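Local coordinates for protein FACT-Spt16 (Cicer arietinum, PDB 5CE6) that probably contributes, as the N-terminal domain of the Spt16 subunit of the FACT complex, to histone H3-H4 binding during the handling of chromatin in transcription, at residues A[277-282]-A[409-414]; A[332-337]-A[357-362]. All coordinates share one frame; numbering follows the deposited sequence.

Overall arrangement
Both contacts belong to the part of the chain related to the M24 metallopeptidases and show how layers of one fold are joined through a shared strand. In contact 1 the loop residues 277-282 meet strand 403-414 from one side, largely through L279; in contact 2 helices 323-342 and 349-363 pack together. Their centres are about 16 Å apart, with contact 2 nested inside the chain loop that contact 1 closes. F410 joins them: its CE2 lies 3.8 Å from L332 CB and its CZ 3.8 Å from V360 CG2. A bound acetate, probably from the crystallisation liquor, is about 5 Å from the L279 side chain, and F277 touches N422, which binds potassium with A295 and S420.

Contact 1: A[277-282]-A[409-414]; sequences FDLRPS and GFQNLH
L279 and Q411 carry the apolar part of this contact, illustrating how a loop can pack on a strand without a direct hydrogen bond. With CG beside the backbone N (chi1 -55°) and the chain then running out extended (chi2 -172°), L279 brings CD1 against the strand, 3.6 Å from Q411 CG. The same methyl reaches 3.5 Å from F410 O and 4.0 Å from G409 CA, settling where G409 has no side chain.

The polar links are carried by water. One water accepts from L279 N at 2.8 Å and from Q411 NE2, whose extended chain lies obliquely across the leucine; a second donates to F277 O and, at 2.6 Å, to N412 OD1.

Charge is paired within the loop. R280 grips D278 side-on, NE to OD1 at 2.9 Å and NH2 to OD2, with both oxygens close to the guanidinium plane. The backbone N of R280 also donates to OD1, from above the carboxylate plane, closing an Asx turn.

Around this, L279 touches I299 of strand 296-306, F277 packs on that strand and on strand 424-435, and F410 turns to helix 323-342, leaving the loop and the helix on different sides of strand 403-414.

Contact 2: A[332-337]-A[357-362]; sequences LLKAQE and VSVVEK
V359 holds CG1 anti to its own nitrogen (chi1 162°), which carries this methyl across to helix 323-342, while K334 takes a fully extended form from chi1 (-177°) to the end of its chain. The two side chains cross, and the lysine offers its aliphatic part to the valine: V359 CG1 is 3.8 Å from K334 CG, with CB and CD of the lysine scarcely farther away. The same methyl comes within 3.7 Å of A335 N and 4.0 Å of A335 CB, so one branch of valine touches two successive residues of the facing helix. The other branch, CG2, is nearest to the backbone at K334 O, 4.2 Å away.

V360 adds to the packing on the buried side. Its CG2 approaches A335 CB at 4.2 Å, leaving the alanine methyl in touch with both valines. The small side chain suits the close approach of the axes, 8.5 Å for these segments, and A335 and V359 have the closest CA atoms of the two segments, 5.5 Å apart. No hydrogen bond crosses between the segments; the apolar packing is bordered by the lysine at its exposed margin. There the amino group of K334 forms a salt bridge with D363, just beyond 357-362. K362 NZ lies 6.6 Å from K334 NZ, a like charge whose effect D363 would probably moderate.

Beneath the pair, A335 touches L408 and V360 touches F410, both on strand 403-414, while L332 reaches that strand and strand 424-435. The two segments run roughly antiparallel, with 151° between their directions, and their helices together form a layer over the antiparallel sheet, consistent with the alpha/beta pita-bread fold of the M24 family.

Contact 1: A[277-282]-A[409-414]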
ATOM      1  N   PHE A 277       5.859  21.580  -0.272  1.00 11.81           N
ATOM      2  CA  PHE A 277       4.976  20.437  -0.450  1.00 10.99           C
ATOM      3  C   PHE A 277       5.667  19.366  -1.286  1.00 10.82           C
ATOM      4  O   PHE A 277       6.607  19.661  -2.043  1.00 13.36           O
ATOM      5  CB  PHE A 277       3.671  20.899  -1.116  1.00 10.81           C
ATOM      6  CG  PHE A 277       2.955  21.950  -0.339  1.00 11.08           C
ATOM      7  CD1 PHE A 277       2.205  21.607   0.784  1.00 10.75           C
ATOM      8  CD2 PHE A 277       3.051  23.293  -0.710  1.00 13.16           C
ATOM      9  CE1 PHE A 277       1.542  22.592   1.518  1.00 11.13           C
ATOM     10  CE2 PHE A 277       2.392  24.280   0.019  1.00 12.87           C
ATOM     11  CZ  PHE A 277       1.646  23.932   1.131  1.00 11.80           C
ATOM     12  N   ASP A 278       5.205  18.131  -1.143  1.00 11.43           N
ATOM     13  CA  ASP A 278       5.790  17.014  -1.860  1.00 10.03           C
ATOM     14  C   ASP A 278       4.718  15.958  -1.855  1.00 10.26           C
ATOM     15  O   ASP A 278       4.400  15.396  -0.808  1.00 12.36           O
ATOM     16  CB  ASP A 278       7.035  16.526  -1.118  1.00 15.20           C
ATOM     17  CG  ASP A 278       7.762  15.403  -1.845  1.00 23.42           C
ATOM     18  OD1 ASP A 278       7.239  14.859  -2.838  1.00 13.53           O
ATOM     19  OD2 ASP A 278       8.871  15.055  -1.401  1.00 19.91           O
ATOM     20  N   LEU A 279       4.114  15.718  -3.015  1.00 11.07           N
ATOM     21  CA  LEU A 279       3.001  14.787  -3.067  1.00  9.69           C
ATOM     22  C   LEU A 279       3.422  13.343  -3.307  1.00 18.20           C
ATOM     23  O   LEU A 279       2.570  12.471  -3.447  1.00 16.65           O
ATOM     24  CB  LEU A 279       1.976  15.213  -4.112  1.00  9.86           C
ATOM     25  CG  LEU A 279       1.434  16.632  -3.952  1.00 17.41           C
ATOM     26  CD1 LEU A 279       0.279  16.868  -4.916  1.00 19.14           C
ATOM     27  CD2 LEU A 279       0.999  16.867  -2.518  1.00 11.91           C
ATOM     28  N   ARG A 280       4.723  13.077  -3.360  1.00 10.88           N
ATOM     29  CA  ARG A 280       5.176  11.689  -3.452  1.00 12.59           C
ATOM     30  C   ARG A 280       4.835  10.973  -2.146  1.00 15.68           C
ATOM     31  O   ARG A 280       4.857  11.582  -1.079  1.00 18.24           O
ATOM     32  CB  ARG A 280       6.676  11.640  -3.742  1.00 16.22           C
ATOM     33  CG  ARG A 280       7.026  12.189  -5.116  1.00 17.33           C
ATOM     34  CD  ARG A 280       8.515  12.302  -5.295  1.00 22.57           C
ATOM     35  NE  ARG A 280       9.118  13.228  -4.341  1.00 24.75           N
ATOM     36  CZ  ARG A 280      10.422  13.465  -4.277  1.00 21.68           C
ATOM     37  NH1 ARG A 280      11.239  12.834  -5.109  1.00 22.59           N
ATOM     38  NH2 ARG A 280      10.913  14.314  -3.382  1.00 20.64           N
ATOM     39  N   PRO A 281       4.474   9.680  -2.224  1.00 22.30           N
ATOM     40  CA  PRO A 281       4.030   8.995  -1.005  1.00 22.97           C
ATOM     41  C   PRO A 281       5.161   8.834   0.014  1.00 25.11           C
ATOM     42  O   PRO A 281       4.903   8.596   1.196  1.00 31.23           O
ATOM     43  CB  PRO A 281       3.536   7.634  -1.523  1.00 28.93           C
ATOM     44  CG  PRO A 281       4.249   7.432  -2.822  1.00 31.96           C
ATOM     45  CD  PRO A 281       4.394   8.815  -3.415  1.00 25.33           C
ATOM     46  N   SER A 282       6.397   8.985  -0.449  1.00 21.38           N
ATOM     47  CA  SER A 282       7.581   8.860   0.396  1.00 31.66           C
ATOM     48  C   SER A 282       7.935  10.139   1.155  1.00 30.27           C
ATOM     49  O   SER A 282       8.958  10.193   1.846  1.00 26.18           O
ATOM     50  CB  SER A 282       8.778   8.460  -0.462  1.00 37.79           C
ATOM     51  OG  SER A 282       9.033   9.439  -1.456  1.00 39.19           O
ATOM     52  N   GLY A 409      -3.913  14.867  -6.567  1.00  9.25           N
ATOM     53  CA  GLY A 409      -3.449  16.178  -6.166  1.00  9.92           C
ATOM     54  C   GLY A 409      -3.160  17.149  -7.284  1.00 10.47           C
ATOM     55  O   GLY A 409      -3.188  16.806  -8.470  1.00 10.68           O
ATOM     56  N   PHE A 410      -2.896  18.392  -6.893  1.00 12.84           N
ATOM     57  CA  PHE A 410      -2.344  19.385  -7.799  1.00 11.70           C
ATOM     58  C   PHE A 410      -0.968  19.726  -7.275  1.00 12.03           C
ATOM     59  O   PHE A 410      -0.823  20.022  -6.085  1.00 12.38           O
ATOM     60  CB  PHE A 410      -3.195  20.653  -7.800  1.00 11.44           C
ATOM     61  CG  PHE A 410      -4.366  20.610  -8.736  1.00 13.77           C
ATOM     62  CD1 PHE A 410      -4.179  20.384 -10.091  1.00 12.13           C
ATOM     63  CD2 PHE A 410      -5.659  20.817  -8.255  1.00 13.22           C
ATOM     64  CE1 PHE A 410      -5.274  20.368 -10.966  1.00 15.03           C
ATOM     65  CE2 PHE A 410      -6.755  20.803  -9.110  1.00 12.04           C
ATOM     66  CZ  PHE A 410      -6.568  20.570 -10.467  1.00 15.87           C
ATOM     67  N   GLN A 411       0.032  19.691  -8.153  1.00 12.54           N
ATOM     68  CA  GLN A 411       1.418  19.982  -7.754  1.00 14.22           C
ATOM     69  C   GLN A 411       1.910  21.285  -8.340  1.00 12.76           C
ATOM     70  O   GLN A 411       1.841  21.489  -9.554  1.00 14.93           O
ATOM     71  CB  GLN A 411       2.366  18.869  -8.216  1.00 16.48           C
ATOM     72  CG  GLN A 411       1.769  17.490  -8.164  1.00 35.29           C
ATOM     73  CD  GLN A 411       2.744  16.422  -8.605  1.00 32.76           C
ATOM     74  OE1 GLN A 411       2.631  15.875  -9.707  1.00 30.37           O
ATOM     75  NE2 GLN A 411       3.704  16.112  -7.747  1.00 30.57           N
ATOM     76  N   ASN A 412       2.422  22.157  -7.474  1.00 12.99           N
ATOM     77  CA  ASN A 412       3.061  23.412  -7.887  1.00 14.02           C
ATOM     78  C   ASN A 412       2.164  24.392  -8.642  1.00 17.72           C
ATOM     79  O   ASN A 412       2.562  24.986  -9.652  1.00 17.97           O
ATOM     80  CB  ASN A 412       4.365  23.154  -8.657  1.00 14.53           C
ATOM     81  CG  ASN A 412       5.364  22.347  -7.853  1.00 18.72           C
ATOM     82  OD1 ASN A 412       5.459  22.492  -6.633  1.00 17.22           O
ATOM     83  ND2 ASN A 412       6.110  21.485  -8.533  1.00 22.94           N
ATOM     84  N   LEU A 413       0.944  24.563  -8.146  1.00 13.54           N
ATOM     85  CA  LEU A 413       0.129  25.683  -8.588  1.00 15.16           C
ATOM     86  C   LEU A 413       0.752  26.966  -8.061  1.00 15.62           C
ATOM     87  O   LEU A 413       1.535  26.947  -7.109  1.00 17.60           O
ATOM     88  CB  LEU A 413      -1.295  25.541  -8.065  1.00 15.90           C
ATOM     89  CG  LEU A 413      -2.080  24.345  -8.596  1.00 21.16           C
ATOM     90  CD1 LEU A 413      -3.377  24.220  -7.834  1.00 19.99           C
ATOM     91  CD2 LEU A 413      -2.357  24.531 -10.082  1.00 24.99           C
ATOM     92  N   HIS A 414       0.421  28.092  -8.686  1.00 18.09           N
ATOM     93  CA  HIS A 414       0.879  29.380  -8.190  1.00 19.33           C
ATOM     94  C   HIS A 414      -0.284  30.155  -7.580  1.00 22.24           C
ATOM     95  O   HIS A 414      -1.329  30.312  -8.216  1.00 21.72           O
ATOM     96  CB  HIS A 414       1.534  30.180  -9.318  1.00 19.91           C
ATOM     97  CG  HIS A 414       2.858  29.634  -9.744  1.00 28.56           C
ATOM     98  ND1 HIS A 414       4.015  30.382  -9.718  1.00 35.76           N
ATOM     99  CD2 HIS A 414       3.214  28.404 -10.187  1.00 28.73           C
ATOM    100  CE1 HIS A 414       5.026  29.642 -10.139  1.00 38.89           C
ATOM    101  NE2 HIS A 414       4.567  28.437 -10.427  1.00 30.84           N
TER
HETATM  102  O   HOH W   1       6.687  20.888  -4.967  1.00 25.81           O
HETATM  103  O   HOH W   2       4.725  17.066  -5.368  1.00 15.55           O

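Contact 2: A[332-337]-A[357-362]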
ATOM      1  N   LEU A 332     -10.176  20.144  -7.595  1.00 12.79           N
ATOM      2  CA  LEU A 332      -9.560  18.893  -7.143  1.00 10.66           C
ATOM      3  C   LEU A 332     -10.590  17.957  -6.526  1.00 10.99           C
ATOM      4  O   LEU A 332     -10.582  16.757  -6.794  1.00 13.39           O
ATOM      5  CB  LEU A 332      -8.436  19.163  -6.139  1.00 10.26           C
ATOM      6  CG  LEU A 332      -7.744  17.873  -5.674  1.00  9.57           C
ATOM      7  CD1 LEU A 332      -7.034  17.241  -6.869  1.00 12.52           C
ATOM      8  CD2 LEU A 332      -6.742  18.182  -4.565  1.00 12.41           C
ATOM      9  N   LEU A 333     -11.460  18.498  -5.680  1.00 11.97           N
ATOM     10  CA  LEU A 333     -12.508  17.689  -5.066  1.00 13.76           C
ATOM     11  C   LEU A 333     -13.433  17.053  -6.110  1.00 12.88           C
ATOM     12  O   LEU A 333     -13.755  15.859  -6.028  1.00 11.67           O
ATOM     13  CB  LEU A 333     -13.301  18.530  -4.053  1.00 11.84           C
ATOM     14  CG  LEU A 333     -14.522  17.861  -3.414  1.00 12.79           C
ATOM     15  CD1 LEU A 333     -14.137  16.566  -2.707  1.00 12.86           C
ATOM     16  CD2 LEU A 333     -15.161  18.824  -2.440  1.00 19.56           C
ATOM     17  N   LYS A 334     -13.851  17.841  -7.092  1.00 15.11           N
ATOM     18  CA  LYS A 334     -14.751  17.351  -8.136  1.00 14.11           C
ATOM     19  C   LYS A 334     -14.035  16.284  -8.971  1.00 15.22           C
ATOM     20  O   LYS A 334     -14.632  15.278  -9.365  1.00 13.13           O
ATOM     21  CB  LYS A 334     -15.218  18.528  -9.002  1.00 13.02           C
ATOM     22  CG  LYS A 334     -16.220  18.191 -10.086  1.00 18.05           C
ATOM     23  CD  LYS A 334     -16.652  19.482 -10.789  1.00 20.95           C
ATOM     24  CE  LYS A 334     -17.554  19.213 -11.980  1.00 31.49           C
ATOM     25  NZ  LYS A 334     -18.009  20.506 -12.585  1.00 32.72           N
ATOM     26  N   ALA A 335     -12.743  16.493  -9.211  1.00 11.96           N
ATOM     27  CA  ALA A 335     -11.953  15.524  -9.962  1.00 11.65           C
ATOM     28  C   ALA A 335     -11.774  14.222  -9.189  1.00 10.58           C
ATOM     29  O   ALA A 335     -11.869  13.131  -9.763  1.00 12.55           O
ATOM     30  CB  ALA A 335     -10.605  16.110 -10.350  1.00 13.18           C
ATOM     31  N   GLN A 336     -11.490  14.332  -7.892  1.00 10.24           N
ATOM     32  CA  GLN A 336     -11.327  13.137  -7.067  1.00 10.89           C
ATOM     33  C   GLN A 336     -12.624  12.342  -7.009  1.00 13.35           C
ATOM     34  O   GLN A 336     -12.617  11.113  -7.083  1.00 12.92           O
ATOM     35  CB  GLN A 336     -10.882  13.496  -5.645  1.00 10.12           C
ATOM     36  CG  GLN A 336     -10.354  12.266  -4.852  1.00 11.68           C
ATOM     37  CD  GLN A 336     -10.874  12.196  -3.424  1.00 12.75           C
ATOM     38  OE1 GLN A 336     -11.807  12.902  -3.053  1.00 12.27           O
ATOM     39  NE2 GLN A 336     -10.267  11.325  -2.614  1.00  9.56           N
ATOM     40  N   GLU A 337     -13.739  13.046  -6.859  1.00 12.31           N
ATOM     41  CA  GLU A 337     -15.047  12.390  -6.826  1.00 15.32           C
ATOM     42  C   GLU A 337     -15.336  11.697  -8.153  1.00 16.08           C
ATOM     43  O   GLU A 337     -16.010  10.665  -8.183  1.00 14.32           O
ATOM     44  CB  GLU A 337     -16.162  13.399  -6.540  1.00 17.90           C
ATOM     45  CG  GLU A 337     -16.165  13.981  -5.133  1.00 20.24           C
ATOM     46  CD  GLU A 337     -17.067  15.214  -5.017  1.00 27.68           C
ATOM     47  OE1 GLU A 337     -17.291  15.913  -6.035  1.00 32.40           O
ATOM     48  OE2 GLU A 337     -17.551  15.484  -3.902  1.00 23.23           O
ATOM     49  N   VAL A 357      -9.062  14.051 -15.358  1.00 16.91           N
ATOM     50  CA  VAL A 357      -8.528  14.961 -16.374  1.00 15.78           C
ATOM     51  C   VAL A 357      -9.658  15.741 -17.050  1.00 15.25           C
ATOM     52  O   VAL A 357      -9.554  16.953 -17.250  1.00 20.14           O
ATOM     53  CB  VAL A 357      -7.703  14.197 -17.433  1.00 15.57           C
ATOM     54  CG1 VAL A 357      -7.189  15.150 -18.512  1.00 19.28           C
ATOM     55  CG2 VAL A 357      -6.540  13.463 -16.769  1.00 16.13           C
ATOM     56  N   SER A 358     -10.748  15.050 -17.376  1.00 18.73           N
ATOM     57  CA  SER A 358     -11.877  15.694 -18.048  1.00 22.61           C
ATOM     58  C   SER A 358     -12.490  16.808 -17.205  1.00 23.28           C
ATOM     59  O   SER A 358     -12.911  17.849 -17.732  1.00 23.18           O
ATOM     60  CB  SER A 358     -12.951  14.664 -18.413  1.00 30.50           C
ATOM     61  OG  SER A 358     -12.487  13.768 -19.405  1.00 36.18           O
ATOM     62  N   VAL A 359     -12.549  16.578 -15.897  1.00 18.16           N
ATOM     63  CA  VAL A 359     -13.063  17.574 -14.968  1.00 16.79           C
ATOM     64  C   VAL A 359     -12.179  18.818 -14.955  1.00 17.54           C
ATOM     65  O   VAL A 359     -12.670  19.946 -15.039  1.00 21.95           O
ATOM     66  CB  VAL A 359     -13.160  17.000 -13.539  1.00 17.55           C
ATOM     67  CG1 VAL A 359     -13.273  18.115 -12.511  1.00 18.72           C
ATOM     68  CG2 VAL A 359     -14.338  16.050 -13.433  1.00 17.86           C
ATOM     69  N   VAL A 360     -10.869  18.614 -14.840  1.00 17.08           N
ATOM     70  CA  VAL A 360      -9.948  19.745 -14.797  1.00 16.34           C
ATOM     71  C   VAL A 360      -9.937  20.480 -16.141  1.00 21.97           C
ATOM     72  O   VAL A 360      -9.928  21.711 -16.181  1.00 23.89           O
ATOM     73  CB  VAL A 360      -8.529  19.315 -14.368  1.00 15.36           C
ATOM     74  CG1 VAL A 360      -7.622  20.527 -14.226  1.00 15.75           C
ATOM     75  CG2 VAL A 360      -8.584  18.568 -13.037  1.00 17.28           C
ATOM     76  N   GLU A 361      -9.986  19.733 -17.241  1.00 19.45           N
ATOM     77  CA  GLU A 361      -9.997  20.355 -18.572  1.00 22.63           C
ATOM     78  C   GLU A 361     -11.209  21.275 -18.750  1.00 21.99           C
ATOM     79  O   GLU A 361     -11.110  22.349 -19.360  1.00 23.33           O
ATOM     80  CB  GLU A 361      -9.952  19.290 -19.677  1.00 24.07           C
ATOM     81  CG  GLU A 361      -9.983  19.852 -21.103  1.00 34.88           C
ATOM     82  CD  GLU A 361      -8.727  20.627 -21.483  1.00 45.24           C
ATOM     83  OE1 GLU A 361      -8.799  21.455 -22.424  1.00 46.37           O
ATOM     84  OE2 GLU A 361      -7.669  20.405 -20.853  1.00 49.86           O
ATOM     85  N   LYS A 362     -12.350  20.864 -18.205  1.00 25.67           N
ATOM     86  CA  LYS A 362     -13.567  21.671 -18.292  1.00 27.43           C
ATOM     87  C   LYS A 362     -13.543  22.900 -17.383  1.00 29.43           C
ATOM     88  O   LYS A 362     -13.838  24.012 -17.824  1.00 27.55           O
ATOM     89  CB  LYS A 362     -14.813  20.822 -17.990  1.00 23.56           C
ATOM     90  CG  LYS A 362     -16.108  21.638 -17.894  1.00 36.59           C
ATOM     91  CD  LYS A 362     -17.345  20.751 -17.942  1.00 42.60           C
ATOM     92  CE  LYS A 362     -18.627  21.562 -17.771  1.00 47.79           C
ATOM     93  NZ  LYS A 362     -18.732  22.683 -18.749  1.00 49.39           N
TER